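PDB 5N7Q: putative cathepsin d from Ixodes ricinus, which probably acts as an aspartic-type endopeptidase of the A1 (pepsin-like) family, cleaving internal peptide bonds, and is held here in complex with the inhibitor pepstatin A. Local coordinates for residues Leu127-Ile132 against Val189-Lys194; Gly195-His200 against Phe326-Asp331. All coordinates share one frame; numbering follows the deposited sequence.

Interaction 1 (Leu127-Ile132 against Val189-Lys194)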
loop_
_atom_site.group_PDB
_atom_site.type_symbol
_atom_site.label_atom_id
_atom_site.label_comp_id
_atom_site.label_asym_id
_atom_site.label_seq_id
_atom_site.Cartn_x
_atom_site.Cartn_y
_atom_site.Cartn_z
ATOM N N LEU A 127 4.760 -4.677 5.038
ATOM C CA LEU A 127 4.591 -6.029 4.524
ATOM C C LEU A 127 5.540 -6.350 3.366
ATOM O O LEU A 127 5.381 -7.392 2.687
ATOM C CB LEU A 127 3.141 -6.245 4.081
ATOM C CG LEU A 127 2.072 -6.237 5.177
ATOM C CD1 LEU A 127 0.699 -6.216 4.535
ATOM C CD2 LEU A 127 2.229 -7.462 6.086
ATOM N N ALA A 128 6.572 -5.518 3.203
ATOM C CA ALA A 128 7.616 -5.742 2.193
ATOM C C ALA A 128 8.628 -6.752 2.709
ATOM O O ALA A 128 8.505 -7.278 3.817
ATOM C CB ALA A 128 8.282 -4.432 1.818
ATOM N N TYR A 129 9.606 -7.072 1.880
ATOM C CA TYR A 129 10.639 -8.030 2.251
ATOM C C TYR A 129 11.532 -7.479 3.359
ATOM O O TYR A 129 11.757 -6.279 3.451
ATOM C CB TYR A 129 11.497 -8.377 1.045
ATOM C CG TYR A 129 10.839 -9.370 0.082
ATOM C CD1 TYR A 129 11.022 -10.752 0.255
ATOM C CD2 TYR A 129 10.078 -8.931 -0.994
ATOM C CE1 TYR A 129 10.424 -11.668 -0.634
ATOM C CE2 TYR A 129 9.492 -9.823 -1.875
ATOM C CZ TYR A 129 9.702 -11.192 -1.699
ATOM O OH TYR A 129 9.119 -12.089 -2.609
ATOM N N PRO A 130 12.116 -8.370 4.159
ATOM C CA PRO A 130 12.915 -7.888 5.286
ATOM C C PRO A 130 14.229 -7.247 4.872
ATOM O O PRO A 130 14.837 -6.540 5.687
ATOM C CB PRO A 130 13.185 -9.168 6.091
ATOM C CG PRO A 130 13.034 -10.299 5.071
ATOM C CD PRO A 130 11.921 -9.830 4.205
ATOM N N SER A 131 14.692 -7.507 3.649
ATOM C CA SER A 131 15.895 -6.877 3.139
ATOM C C SER A 131 15.847 -5.346 3.243
ATOM O O SER A 131 16.900 -4.726 3.391
ATOM C CB SER A 131 16.112 -7.286 1.697
ATOM O OG SER A 131 14.998 -6.853 0.904
ATOM N N ILE A 132 14.665 -4.734 3.193
ATOM C CA ILE A 132 14.566 -3.258 3.259
ATOM C C ILE A 132 14.094 -2.725 4.618
ATOM O O ILE A 132 13.865 -1.537 4.745
ATOM C CB ILE A 132 13.716 -2.670 2.105
ATOM C CG1 ILE A 132 12.261 -3.105 2.208
ATOM C CG2 ILE A 132 14.305 -3.100 0.770
ATOM C CD1 ILE A 132 11.320 -2.328 1.312
ATOM N N VAL A 189 3.256 -13.502 -11.528
ATOM C CA VAL A 189 4.474 -12.891 -12.063
ATOM C C VAL A 189 5.574 -13.112 -10.994
ATOM O O VAL A 189 5.346 -12.899 -9.804
ATOM C CB VAL A 189 4.270 -11.396 -12.439
ATOM C CG1 VAL A 189 3.907 -10.537 -11.239
ATOM C CG2 VAL A 189 5.465 -10.869 -13.206
ATOM N N PRO A 190 6.756 -13.567 -11.396
ATOM C CA PRO A 190 7.787 -13.787 -10.377
ATOM C C PRO A 190 8.362 -12.484 -9.863
ATOM O O PRO A 190 8.567 -11.535 -10.638
ATOM C CB PRO A 190 8.880 -14.563 -11.118
ATOM C CG PRO A 190 8.632 -14.330 -12.553
ATOM C CD PRO A 190 7.187 -13.988 -12.743
ATOM N N VAL A 191 8.654 -12.412 -8.570
ATOM C CA VAL A 191 9.402 -11.250 -8.053
ATOM C C VAL A 191 10.793 -11.246 -8.702
ATOM O O VAL A 191 11.400 -12.284 -8.905
ATOM C CB VAL A 191 9.465 -11.271 -6.500
ATOM C CG1 VAL A 191 10.422 -10.239 -5.933
ATOM C CG2 VAL A 191 8.070 -11.125 -5.909
ATOM N N THR A 192 11.272 -10.057 -8.987
ATOM C CA THR A 192 12.629 -9.832 -9.474
ATOM C C THR A 192 13.504 -9.501 -8.258
ATOM O O THR A 192 13.950 -10.412 -7.562
ATOM C CB THR A 192 12.636 -8.732 -10.543
ATOM O OG1 THR A 192 11.962 -7.558 -10.049
ATOM C CG2 THR A 192 11.933 -9.218 -11.795
ATOM N N ALA A 193 13.725 -8.227 -7.973
ATOM C CA ALA A 193 14.528 -7.792 -6.834
ATOM C C ALA A 193 13.674 -7.875 -5.569
ATOM O O ALA A 193 12.646 -7.203 -5.457
ATOM C CB ALA A 193 15.009 -6.375 -7.057
ATOM N N LYS A 194 14.116 -8.692 -4.613
ATOM C CA LYS A 194 13.386 -8.898 -3.355
ATOM C C LYS A 194 13.644 -7.754 -2.367
ATOM O O LYS A 194 14.693 -7.694 -1.721
ATOM C CB LYS A 194 13.720 -10.258 -2.759
ATOM C CG LYS A 194 13.151 -11.415 -3.579
ATOM C CD LYS A 194 13.777 -12.754 -3.184
ATOM C CE LYS A 194 13.586 -13.063 -1.726
ATOM N NZ LYS A 194 13.880 -14.502 -1.383
#
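Tyr129 and Lys194 share the same first rotamer, each turning CG away from its own carbonyl carbon (chi1 -78° in Tyr129), and a bend at chi3 folds the lysine chain back along the tyrosine ring. In this pepsin-like fold, residues 127-132 leave strand 123-126, the parallel neighbour of the strand that ends at Asp36, while 189-194 runs on from strand 187-190 toward the second lobe. The contact, burying 221 Å² over both sides, is chiefly a CH-pi packing. Lys194 CB lies 4.0 Å from the centroid of the Tyr129 ring and only 6° off its normal, so it sits squarely over the face. Further along the same chain, Lys194 CG is 3.9 Å from Tyr129 CZ, and the bend returns Lys194 CE to 3.6 Å from Tyr129 CE1. The polar ends of both side chains are taken up by Asp331, which hydrogen-bonds Tyr129 OH and forms a salt bridge with Lys194 NZ. Ser131, in the short 3-10 turn, adds the sole hydrogen bond between the segments: its OG donates to Lys194 O over 2.8 Å, tilted from the carbonyl plane. Val191 approaches from the direction opposite to Tyr129 and meets its phenol end, with Val191 CG2 3.6 Å from Tyr129 OH and Val191 CG1 4.2 Å from Tyr129 CE2.

Interaction 2 (Gly195-His200 against Phe326-Asp331)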
loop_
_atom_site.group_PDB
_atom_site.type_symbol
_atom_site.label_atom_id
_atom_site.label_comp_id
_atom_site.label_asym_id
_atom_site.label_seq_id
_atom_site.Cartn_x
_atom_site.Cartn_y
_atom_site.Cartn_z
ATOM N N GLY A 195 12.684 -6.830 -2.279
ATOM C CA GLY A 195 12.800 -5.658 -1.397
ATOM C C GLY A 195 11.401 -5.105 -1.288
ATOM O O GLY A 195 10.634 -5.448 -0.364
ATOM N N TYR A 196 11.037 -4.305 -2.292
ATOM C CA TYR A 196 9.638 -4.167 -2.630
ATOM C C TYR A 196 9.148 -5.489 -3.221
ATOM O O TYR A 196 9.941 -6.394 -3.544
ATOM C CB TYR A 196 9.409 -3.049 -3.647
ATOM C CG TYR A 196 9.974 -1.682 -3.279
ATOM C CD1 TYR A 196 9.556 -1.008 -2.146
ATOM C CD2 TYR A 196 10.856 -1.024 -4.137
ATOM C CE1 TYR A 196 10.060 0.241 -1.817
ATOM C CE2 TYR A 196 11.353 0.242 -3.840
ATOM C CZ TYR A 196 10.947 0.869 -2.671
ATOM O OH TYR A 196 11.457 2.133 -2.376
ATOM N N TRP A 197 7.846 -5.585 -3.377
ATOM C CA TRP A 197 7.227 -6.651 -4.153
ATOM C C TRP A 197 7.298 -6.266 -5.628
ATOM O O TRP A 197 6.367 -5.685 -6.180
ATOM C CB TRP A 197 5.798 -6.881 -3.684
ATOM C CG TRP A 197 5.747 -7.596 -2.368
ATOM C CD1 TRP A 197 5.675 -7.038 -1.108
ATOM C CD2 TRP A 197 5.735 -9.019 -2.176
ATOM N NE1 TRP A 197 5.625 -8.041 -0.165
ATOM C CE2 TRP A 197 5.637 -9.252 -0.800
ATOM C CE3 TRP A 197 5.765 -10.115 -3.052
ATOM C CZ2 TRP A 197 5.583 -10.537 -0.269
ATOM C CZ3 TRP A 197 5.724 -11.367 -2.546
ATOM C CH2 TRP A 197 5.600 -11.579 -1.148
ATOM N N GLN A 198 8.476 -6.488 -6.215
ATOM C CA GLN A 198 8.867 -5.939 -7.512
ATOM C C GLN A 198 8.871 -7.016 -8.592
ATOM O O GLN A 198 9.234 -8.171 -8.317
ATOM C CB GLN A 198 10.249 -5.307 -7.390
ATOM C CG GLN A 198 10.711 -4.487 -8.592
ATOM C CD GLN A 198 11.957 -3.690 -8.302
ATOM O OE1 GLN A 198 12.135 -3.153 -7.195
ATOM N NE2 GLN A 198 12.837 -3.609 -9.282
ATOM N N PHE A 199 8.487 -6.637 -9.798
ATOM C CA PHE A 199 8.371 -7.580 -10.921
ATOM C C PHE A 199 8.433 -6.843 -12.244
ATOM O O PHE A 199 8.376 -5.617 -12.286
ATOM C CB PHE A 199 7.058 -8.392 -10.810
ATOM C CG PHE A 199 5.857 -7.533 -10.585
ATOM C CD1 PHE A 199 5.157 -6.995 -11.657
ATOM C CD2 PHE A 199 5.455 -7.196 -9.297
ATOM C CE1 PHE A 199 4.063 -6.165 -11.446
ATOM C CE2 PHE A 199 4.363 -6.376 -9.092
ATOM C CZ PHE A 199 3.671 -5.848 -10.160
ATOM N N HIS A 200 8.530 -7.634 -13.307
ATOM C CA HIS A 200 8.586 -7.105 -14.675
ATOM C C HIS A 200 7.195 -6.955 -15.275
ATOM O O HIS A 200 6.322 -7.825 -15.156
ATOM C CB HIS A 200 9.438 -8.048 -15.525
ATOM C CG HIS A 200 9.600 -7.604 -16.946
ATOM N ND1 HIS A 200 10.417 -6.561 -17.305
ATOM C CD2 HIS A 200 9.055 -8.072 -18.093
ATOM C CE1 HIS A 200 10.365 -6.396 -18.613
ATOM N NE2 HIS A 200 9.531 -7.284 -19.109
ATOM N N PHE A 326 0.306 -12.027 -2.423
ATOM C CA PHE A 326 1.715 -11.785 -2.127
ATOM C C PHE A 326 2.254 -13.102 -1.533
ATOM O O PHE A 326 1.933 -13.454 -0.400
ATOM C CB PHE A 326 1.845 -10.635 -1.141
ATOM C CG PHE A 326 1.360 -9.320 -1.663
ATOM C CD1 PHE A 326 -0.002 -8.976 -1.581
ATOM C CD2 PHE A 326 2.256 -8.418 -2.194
ATOM C CE1 PHE A 326 -0.437 -7.747 -2.077
ATOM C CE2 PHE A 326 1.821 -7.193 -2.687
ATOM C CZ PHE A 326 0.474 -6.857 -2.605
ATOM N N ASP A 327 3.057 -13.820 -2.315
ATOM C CA ASP A 327 3.449 -15.204 -2.004
ATOM C C ASP A 327 4.928 -15.277 -1.650
ATOM O O ASP A 327 5.788 -15.145 -2.529
ATOM C CB ASP A 327 3.087 -16.066 -3.227
ATOM C CG ASP A 327 3.435 -17.540 -3.092
ATOM O OD1 ASP A 327 4.270 -17.894 -2.238
ATOM O OD2 ASP A 327 2.826 -18.319 -3.892
ATOM N N ARG A 328 5.207 -15.524 -0.370
ATOM C CA ARG A 328 6.581 -15.627 0.118
ATOM C C ARG A 328 7.112 -17.041 -0.015
ATOM O O ARG A 328 8.326 -17.236 0.059
ATOM C CB ARG A 328 6.716 -15.172 1.595
ATOM C CG ARG A 328 6.559 -13.666 1.751
ATOM C CD ARG A 328 7.779 -12.880 1.251
ATOM N NE ARG A 328 8.970 -13.251 2.020
ATOM C CZ ARG A 328 9.335 -12.702 3.177
ATOM N NH1 ARG A 328 8.609 -11.735 3.719
ATOM N NH2 ARG A 328 10.401 -13.163 3.834
ATOM N N ASP A 329 6.262 -18.044 -0.246
ATOM C CA ASP A 329 6.781 -19.417 -0.470
ATOM C C ASP A 329 7.490 -19.525 -1.816
ATOM O O ASP A 329 8.505 -20.208 -1.955
ATOM C CB ASP A 329 5.642 -20.428 -0.411
ATOM C CG ASP A 329 5.214 -20.713 1.018
ATOM O OD1 ASP A 329 6.122 -20.813 1.884
ATOM O OD2 ASP A 329 3.993 -20.845 1.245
ATOM N N GLN A 330 6.961 -18.827 -2.814
ATOM C CA GLN A 330 7.508 -18.901 -4.172
ATOM C C GLN A 330 8.041 -17.565 -4.708
ATOM O O GLN A 330 8.522 -17.522 -5.838
ATOM C CB GLN A 330 6.481 -19.452 -5.146
ATOM C CG GLN A 330 5.995 -20.839 -4.774
ATOM C CD GLN A 330 5.271 -21.514 -5.906
ATOM O OE1 GLN A 330 5.806 -21.634 -7.016
ATOM N NE2 GLN A 330 4.068 -21.981 -5.640
ATOM N N ASP A 331 8.028 -16.515 -3.885
ATOM C CA ASP A 331 8.478 -15.177 -4.279
ATOM C C ASP A 331 7.810 -14.740 -5.599
ATOM O O ASP A 331 8.453 -14.560 -6.630
ATOM C CB ASP A 331 10.017 -15.138 -4.399
ATOM C CG ASP A 331 10.708 -15.129 -3.030
ATOM O OD1 ASP A 331 10.163 -14.537 -2.067
ATOM O OD2 ASP A 331 11.796 -15.741 -2.878
#
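Phe326 drives the edge of its ring into one face of the Trp197 indole, a T-shaped pair whose planes stand at 79°, with 4.8 Å between the centroids of the phenyl ring and the five-membered ring. Within this pair the closest approach is Phe326 CD2 to Trp197 CD2, 3.5 Å, displaced toward the rim of the indole. On the same face, Phe326 CB lies over the six-membered ring of Trp197 in a CH-pi contact, 3.9 Å from its centroid and 13° off its normal. The far end of the indole meets the chain that follows: Trp197 CH2 is 3.6 Å from Asp327 N and 3.5 Å from Arg328 CD, which lies across the indole plane from Phe326. Bends at chi2 and chi3 let the arginine touch the indole with its methylenes while its NH1 reaches Asp142 in a salt bridge.

In the next shell, Trp197 NE1 hydrogen-bonds Leu127 O, fixing the indole's rotation, and the Tyr129 ring meets it on the side opposite Phe326. Phe326 in turn lies nearly parallel to Phe156, which belongs to the adjoining strand 155-160. The turn after Phe326 has its own brace, an Asx motif in which Asp327 OD1 accepts from Gln330 N at 2.9 Å and 154°, with the donor above the carboxylate plane; Asp327 OD2 pairs with Arg332. Trp197 itself centres an inverse gamma turn. Close to the predicted active-site Asp227, which Phe326 approaches, the indole thus packs the segment leading into strand 198-206 onto hairpin 322-327/332-337, part of the interlobe sheet of the pepsin-like fold.

Interactions 1 and 2 follow one another along the chain, Lys194 leading directly into Gly195, and their centres are about 5 Å apart. Asp331, from segment 326-331, ties them together: with its OD1 2.7 Å from Tyr129 OH and its OD2 2.8 Å from Lys194 NZ, one carboxylate grips both side chains of interaction 1. Ala128 CB also packs against Gly195 O, 3.4 Å away. Interaction 2 is the nearer to the predicted catalytic pair, with about 7 Å between the side chains of Phe326 and Asp227 and about 9 Å between those of Trp197 and Asp36; it is about 12 Å between the side chains of Tyr129 and Asp227. Tyr196 OH hydrogen-bonds the backbone of the bound peptide inhibitor.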